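Local coordinates for protein 5-ketofructose reductase (Gluconobacter sp., PDB 7COK) that probably reduces 5-ketofructose to fructose with a nicotinamide cofactor, as a member of the shikimate dehydrogenase family, at residues R266-S270 with A271-Q275; M251-N254 with Q255-G259; S48-A51 with D52-G56. All coordinates share one frame; numbering follows the deposited sequence.

How the contacts relate
Contacts 1 and 2 are neighbours in the C-terminal helical part of the chain, their centres 9 Å apart, on two helices that follow each other in sequence. They touch directly: Val253 CG1 of contact 2 lies 3.6 Å from Ser270 O of contact 1, and Val257 CG2 packs against Ser270 OG at 3.8 Å. Contact 3 belongs to the substrate-binding domain. Its nearest atoms lie about 16 Å from those of contact 2 and about 20 Å from those of contact 1, so it touches neither, and it is the one of the three that meets the second subunit. The crystal is ligand-free, so no bound substrate or cofactor marks the active site.

Contact 1 of 3, residues R266-S270 with A271-Q275; sequences RTLDS and AVMAQ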
loop_
_atom_site.group_PDB
_atom_site.type_symbol
_atom_site.label_atom_id
_atom_site.label_comp_id
_atom_site.label_asym_id
_atom_site.label_seq_id
_atom_site.Cartn_x
_atom_site.Cartn_y
_atom_site.Cartn_z
ATOM N N ARG A 266 -9.308 -15.974 -5.371
ATOM C CA ARG A 266 -9.619 -15.658 -6.769
ATOM C C ARG A 266 -8.504 -16.172 -7.658
ATOM O O ARG A 266 -7.319 -16.107 -7.262
ATOM C CB ARG A 266 -9.760 -14.150 -7.007
ATOM C CG ARG A 266 -11.153 -13.599 -6.890
ATOM C CD ARG A 266 -11.243 -12.852 -5.584
ATOM N NE ARG A 266 -12.620 -12.490 -5.283
ATOM C CZ ARG A 266 -13.119 -12.406 -4.063
ATOM N NH1 ARG A 266 -12.369 -12.685 -2.990
ATOM N NH2 ARG A 266 -14.393 -12.056 -3.930
ATOM N N THR A 267 -8.875 -16.663 -8.843
ATOM C CA THR A 267 -7.922 -17.100 -9.866
ATOM C C THR A 267 -7.848 -15.983 -10.909
ATOM O O THR A 267 -8.817 -15.761 -11.667
ATOM C CB THR A 267 -8.373 -18.434 -10.494
ATOM O OG1 THR A 267 -8.366 -19.446 -9.477
ATOM C CG2 THR A 267 -7.469 -18.866 -11.661
ATOM N N LEU A 268 -6.737 -15.246 -10.917
ATOM C CA LEU A 268 -6.546 -14.159 -11.892
ATOM C C LEU A 268 -6.316 -14.686 -13.301
ATOM O O LEU A 268 -5.998 -15.859 -13.497
ATOM C CB LEU A 268 -5.430 -13.192 -11.466
ATOM C CG LEU A 268 -5.582 -12.582 -10.063
ATOM C CD1 LEU A 268 -4.363 -11.714 -9.775
ATOM C CD2 LEU A 268 -6.903 -11.848 -9.843
ATOM N N ASP A 269 -6.484 -13.782 -14.270
ATOM C CA ASP A 269 -6.361 -14.120 -15.682
ATOM C C ASP A 269 -4.879 -14.208 -16.075
ATOM O O ASP A 269 -4.153 -13.192 -16.059
ATOM C CB ASP A 269 -7.074 -13.038 -16.499
ATOM C CG ASP A 269 -7.092 -13.339 -17.981
ATOM O OD1 ASP A 269 -7.876 -14.211 -18.391
ATOM O OD2 ASP A 269 -6.328 -12.699 -18.724
ATOM N N SER A 270 -4.445 -15.408 -16.465
ATOM C CA SER A 270 -3.050 -15.626 -16.880
ATOM C C SER A 270 -2.658 -14.837 -18.124
ATOM O O SER A 270 -1.533 -14.335 -18.185
ATOM C CB SER A 270 -2.716 -17.111 -17.093
ATOM O OG SER A 270 -2.818 -17.845 -15.893
ATOM N N ALA A 271 -3.562 -14.737 -19.108
ATOM C CA ALA A 271 -3.239 -14.050 -20.357
ATOM C C ALA A 271 -2.812 -12.591 -20.150
ATOM O O ALA A 271 -1.797 -12.154 -20.687
ATOM C CB ALA A 271 -4.383 -14.167 -21.381
ATOM N N VAL A 272 -3.559 -11.840 -19.341
ATOM C CA VAL A 272 -3.221 -10.436 -19.140
ATOM C C VAL A 272 -1.979 -10.263 -18.267
ATOM O O VAL A 272 -1.181 -9.336 -18.503
ATOM C CB VAL A 272 -4.409 -9.588 -18.638
ATOM C CG1 VAL A 272 -4.149 -8.097 -18.797
ATOM C CG2 VAL A 272 -5.629 -9.895 -19.455
ATOM N N MET A 273 -1.777 -11.201 -17.339
ATOM C CA MET A 273 -0.584 -11.168 -16.520
ATOM C C MET A 273 0.659 -11.407 -17.390
ATOM O O MET A 273 1.649 -10.666 -17.304
ATOM C CB MET A 273 -0.694 -12.194 -15.403
ATOM C CG MET A 273 -1.769 -11.779 -14.413
ATOM S SD MET A 273 -2.130 -13.068 -13.221
ATOM C CE MET A 273 -0.729 -12.869 -12.118
ATOM N N ALA A 274 0.566 -12.402 -18.268
ATOM C CA ALA A 274 1.641 -12.742 -19.191
ATOM C C ALA A 274 1.953 -11.618 -20.149
ATOM O O ALA A 274 3.115 -11.255 -20.321
ATOM C CB ALA A 274 1.291 -13.991 -19.963
ATOM N N GLN A 275 0.908 -11.044 -20.749
ATOM C CA GLN A 275 1.110 -9.937 -21.681
ATOM C C GLN A 275 1.762 -8.739 -21.004
ATOM O O GLN A 275 2.634 -8.100 -21.597
ATOM C CB GLN A 275 -0.182 -9.548 -22.419
ATOM C CG GLN A 275 0.045 -8.604 -23.628
ATOM C CD GLN A 275 1.104 -9.091 -24.631
ATOM O OE1 GLN A 275 1.278 -10.284 -24.854
ATOM N NE2 GLN A 275 1.830 -8.153 -25.232
HETATM O O HOH W 1 -6.110 -16.402 -19.191
#
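Asp269 is the N-cap of helix 270-281, its carboxylate accepting from Val272 N where the loop after helix 248-264 turns into this helix, near the C-terminal end of the chain. The capping bond from Val272 N to Asp269 OD2 measures 3.0 Å, with an N-H...O angle of 153°. The NH approaches on the anti side of the carboxylate, 26° out of its plane. With CG anti to the backbone N (chi1 -176°), the carboxylate reaches forward over the first turn, where OD2 also comes up against the CG2 methyl of Val272, unusually close and doubtful in detail. The other oxygen, OD1, takes a weak bond from a water that in turn accepts from Ala271 N at 3.0 Å. One carboxylate thus serves two NH groups of the opening turn, one directly and one through water. Backbone bonding then takes over: Ala274 N donates to Ser270 O at 2.9 Å, whereas Met273 N reaches Asp269 O only weakly.

Met273 closes the buried side. Its CG rests 3.2 Å from Asp269 O, and its SD lies 3.7 Å from Leu268 CB. Leu268 also packs on Tyr31 of helix 23-34, and Met273 on Met26 of that helix and Val253 of helix 248-264. Val272 N would probably be left without its capping acceptor, and the bridging water without one of its anchors, were an alanine here instead of Asp269. The carboxylate's negative charge at the N-terminus should interact favourably with the helix dipole.

Contact 2 of 3, residues M251-N254 with Q255-G259; sequences MLVN and QGVIG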
loop_
_atom_site.group_PDB
_atom_site.type_symbol
_atom_site.label_atom_id
_atom_site.label_comp_id
_atom_site.label_asym_id
_atom_site.label_seq_id
_atom_site.Cartn_x
_atom_site.Cartn_y
_atom_site.Cartn_z
ATOM N N MET A 251 5.735 -19.535 -15.969
ATOM C CA MET A 251 5.909 -20.029 -14.597
ATOM C C MET A 251 5.749 -18.903 -13.580
ATOM O O MET A 251 5.107 -19.075 -12.532
ATOM C CB MET A 251 7.276 -20.688 -14.436
ATOM C CG MET A 251 7.484 -21.928 -15.257
ATOM S SD MET A 251 9.119 -22.594 -14.884
ATOM C CE MET A 251 9.433 -23.530 -16.384
ATOM N N LEU A 252 6.329 -17.746 -13.884
ATOM C CA LEU A 252 6.128 -16.564 -13.061
ATOM C C LEU A 252 4.651 -16.178 -12.980
ATOM O O LEU A 252 4.148 -15.866 -11.900
ATOM C CB LEU A 252 6.941 -15.404 -13.625
ATOM C CG LEU A 252 8.325 -15.069 -13.097
ATOM C CD1 LEU A 252 8.716 -13.738 -13.715
ATOM C CD2 LEU A 252 8.376 -14.998 -11.576
ATOM N N VAL A 253 3.951 -16.212 -14.111
ATOM C CA VAL A 253 2.523 -15.936 -14.108
ATOM C C VAL A 253 1.789 -16.913 -13.199
ATOM O O VAL A 253 0.987 -16.499 -12.350
ATOM C CB VAL A 253 1.972 -15.925 -15.544
ATOM C CG1 VAL A 253 0.447 -15.860 -15.552
ATOM C CG2 VAL A 253 2.545 -14.736 -16.299
ATOM N N ASN A 254 2.094 -18.198 -13.345
ATOM C CA ASN A 254 1.472 -19.215 -12.487
ATOM C C ASN A 254 1.726 -18.998 -11.014
ATOM O O ASN A 254 0.849 -19.241 -10.193
ATOM C CB ASN A 254 1.874 -20.631 -12.902
ATOM C CG ASN A 254 1.204 -21.066 -14.186
ATOM O OD1 ASN A 254 0.075 -20.643 -14.477
ATOM N ND2 ASN A 254 1.871 -21.924 -14.957
ATOM N N GLN A 255 2.933 -18.558 -10.682
ATOM C CA GLN A 255 3.291 -18.294 -9.294
ATOM C C GLN A 255 2.436 -17.151 -8.724
ATOM O O GLN A 255 1.952 -17.215 -7.587
ATOM C CB GLN A 255 4.752 -17.909 -9.232
ATOM C CG GLN A 255 5.265 -17.734 -7.830
ATOM C CD GLN A 255 6.771 -17.886 -7.751
ATOM O OE1 GLN A 255 7.295 -18.048 -6.663
ATOM N NE2 GLN A 255 7.469 -17.854 -8.907
ATOM N N GLY A 256 2.241 -16.115 -9.529
ATOM C CA GLY A 256 1.354 -15.002 -9.135
ATOM C C GLY A 256 -0.081 -15.441 -8.985
ATOM O O GLY A 256 -0.777 -14.978 -8.071
ATOM N N VAL A 257 -0.550 -16.280 -9.914
ATOM C CA VAL A 257 -1.914 -16.824 -9.829
ATOM C C VAL A 257 -2.105 -17.628 -8.539
ATOM O O VAL A 257 -3.077 -17.410 -7.801
ATOM C CB VAL A 257 -2.286 -17.668 -11.060
ATOM C CG1 VAL A 257 -3.611 -18.432 -10.862
ATOM C CG2 VAL A 257 -2.363 -16.792 -12.299
ATOM N N ILE A 258 -1.172 -18.545 -8.266
ATOM C CA ILE A 258 -1.225 -19.350 -7.043
ATOM C C ILE A 258 -1.214 -18.494 -5.778
ATOM O O ILE A 258 -1.992 -18.769 -4.862
ATOM C CB ILE A 258 -0.103 -20.413 -7.044
ATOM C CG1 ILE A 258 -0.365 -21.474 -8.125
ATOM C CG2 ILE A 258 0.074 -21.080 -5.672
ATOM C CD1 ILE A 258 0.903 -22.166 -8.592
ATOM N N GLY A 259 -0.346 -17.485 -5.740
ATOM C CA GLY A 259 -0.240 -16.581 -4.591
ATOM C C GLY A 259 -1.544 -15.849 -4.321
ATOM O O GLY A 259 -1.995 -15.771 -3.182
#
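Val257 lays its CG2 methyl over the carbonyl of Val253, one helical turn back, with CG2 3.4 Å from Val253 O. CG2 stands beside the backbone N because CG1 is anti to it (chi1 170°), and this turns the methyl back along the helix. Val253 adopts nearly the same rotamer, so the two valines line up on one buried side; their methyls, Val253 CG1 and Val257 CG2, are a loose 4.4 Å apart.

Ile258 repeats the theme a residue further round. Its CG1 lies beside the backbone N (chi1 -68°), folding the longer branch toward the preceding turn, where CD1 comes 3.3 Å from Asn254 O. That oxygen is also the acceptor of the helical bond from Ile258 N, at 2.9 Å, so polar and apolar parts of one residue meet the same carbonyl. On another side, Gln255 CB sits 3.4 Å from Leu252 O.

The backbone is regular alpha-helix: Gln255, Gly256, Val257 and Ile258 each donate to the residue four places earlier. Val257 N meets Val253 O at 2.9 Å, and Gly256 N meets Leu252 O at 3.1 Å. This is i to i+4 packing along a single helix, within the C-terminal domain region of the shikimate dehydrogenase family.

This middle portion of helix 248-264 is held from several directions. The valine face lies against helix 270-281, where Val257 packs on Met273. Met251 and Asn254 face helix 110-117, where Asn254 ND2 makes a weak hydrogen bond to Ser115 OG. Gln255 packs on Asn93, just before strand 94-98, and Ile258 on Thr107, in the loop between strand 101-105 and helix 110-117.

Contact 3 of 3, residues S48-A51 with D52-G56; sequences SGLA and DAVKG
Gly49 to Ala51 meet Asp52 to Lys55 as successive turns at the start of helix 50-59, the helix of a beta-alpha-beta crossover in the substrate-binding domain that links parallel strands 38-44 and 64-67. Asp52 comes first: its N donates to a water, 2.9 Å away, which donates in turn to Ser48 O and so bridges the beginning of the turn. Its CB lies 3.9 Å from Gly49 O.

Ala53 follows, with its N bound to Gly49 O at 2.9 Å. The methyl rests over the carbonyls of Gly49 and Leu50, with CB 3.5 Å from Gly49 O.

Val54 faces the sheet. Its N donates to Leu50 O at 3.0 Å, and its CG2 settles 3.4 Å from the same oxygen. A first torsion of 167° carries CG1 to the far side from the backbone N, and CG2 is the branch that reaches back over the first turn. There it also meets Leu50 CD1 at 4.1 Å, one side chain lying aslant the other. Within the chain, Ala53 and Val54 pack on Phe14 of strand 9-15, while Leu50 goes on to cover His71 and Ala74. Ala59 of the second subunit packs on Asp52 and Ala53, and Asp52 of that subunit on Lys55, so the small Ala53 lies where helix, sheet and dimer partner come together.

Lys55 ends the series. Its CB and CG pass over Ala51 O, and its backbone N donates to that oxygen, Lys55 N to Ala51 O, at 3.1 Å in an almost straight bond (N-H...O 173°).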
loop_
_atom_site.group_PDB
_atom_site.type_symbol
_atom_site.label_atom_id
_atom_site.label_comp_id
_atom_site.label_asym_id
_atom_site.label_seq_id
_atom_site.Cartn_x
_atom_site.Cartn_y
_atom_site.Cartn_z
ATOM N N SER A 48 16.981 -5.232 8.747
ATOM C CA SER A 48 16.642 -4.754 10.085
ATOM C C SER A 48 15.189 -4.282 10.219
ATOM O O SER A 48 14.731 -4.005 11.329
ATOM C CB SER A 48 17.592 -3.646 10.545
ATOM O OG SER A 48 17.518 -2.539 9.673
ATOM N N GLY A 49 14.483 -4.135 9.090
ATOM C CA GLY A 49 13.093 -3.711 9.091
ATOM C C GLY A 49 12.086 -4.825 8.912
ATOM O O GLY A 49 10.890 -4.587 9.010
ATOM N N LEU A 50 12.554 -6.041 8.648
ATOM C CA LEU A 50 11.608 -7.113 8.300
ATOM C C LEU A 50 10.586 -7.432 9.374
ATOM O O LEU A 50 9.410 -7.554 9.052
ATOM C CB LEU A 50 12.323 -8.390 7.852
ATOM C CG LEU A 50 11.455 -9.589 7.447
ATOM C CD1 LEU A 50 10.656 -9.284 6.185
ATOM C CD2 LEU A 50 12.303 -10.833 7.224
ATOM N N ALA A 51 11.020 -7.567 10.629
ATOM C CA ALA A 51 10.110 -7.857 11.727
ATOM C C ALA A 51 8.986 -6.819 11.832
ATOM O O ALA A 51 7.819 -7.178 11.874
ATOM C CB ALA A 51 10.875 -7.981 13.045
ATOM N N ASP A 52 9.344 -5.545 11.762
ATOM C CA ASP A 52 8.365 -4.462 11.850
ATOM C C ASP A 52 7.489 -4.375 10.606
ATOM O O ASP A 52 6.320 -3.976 10.704
ATOM C CB ASP A 52 9.060 -3.122 12.107
ATOM C CG ASP A 52 9.533 -2.965 13.546
ATOM O OD1 ASP A 52 9.243 -3.809 14.407
ATOM O OD2 ASP A 52 10.198 -1.952 13.808
ATOM N N ALA A 53 8.032 -4.722 9.440
ATOM C CA ALA A 53 7.215 -4.723 8.237
ATOM C C ALA A 53 6.150 -5.794 8.300
ATOM O O ALA A 53 5.006 -5.555 7.890
ATOM C CB ALA A 53 8.067 -4.891 6.978
ATOM N N VAL A 54 6.519 -6.989 8.763
ATOM C CA VAL A 54 5.571 -8.075 8.913
ATOM C C VAL A 54 4.455 -7.727 9.905
ATOM O O VAL A 54 3.266 -7.831 9.563
ATOM C CB VAL A 54 6.324 -9.371 9.285
ATOM C CG1 VAL A 54 5.397 -10.461 9.752
ATOM C CG2 VAL A 54 7.119 -9.857 8.087
ATOM N N LYS A 55 4.830 -7.209 11.083
ATOM C CA LYS A 55 3.856 -6.754 12.061
ATOM C C LYS A 55 3.041 -5.601 11.491
ATOM O O LYS A 55 1.873 -5.463 11.822
ATOM C CB LYS A 55 4.544 -6.314 13.360
ATOM C CG LYS A 55 4.727 -7.394 14.410
ATOM C CD LYS A 55 4.902 -6.683 15.756
ATOM C CE LYS A 55 5.490 -7.565 16.846
ATOM N NZ LYS A 55 6.985 -7.565 16.856
ATOM N N GLY A 56 3.672 -4.781 10.634
ATOM C CA GLY A 56 3.009 -3.635 9.988
ATOM C C GLY A 56 1.910 -4.056 9.029
ATOM O O GLY A 56 0.812 -3.521 9.085
HETATM O O HOH W 2 12.152 -4.956 12.325
#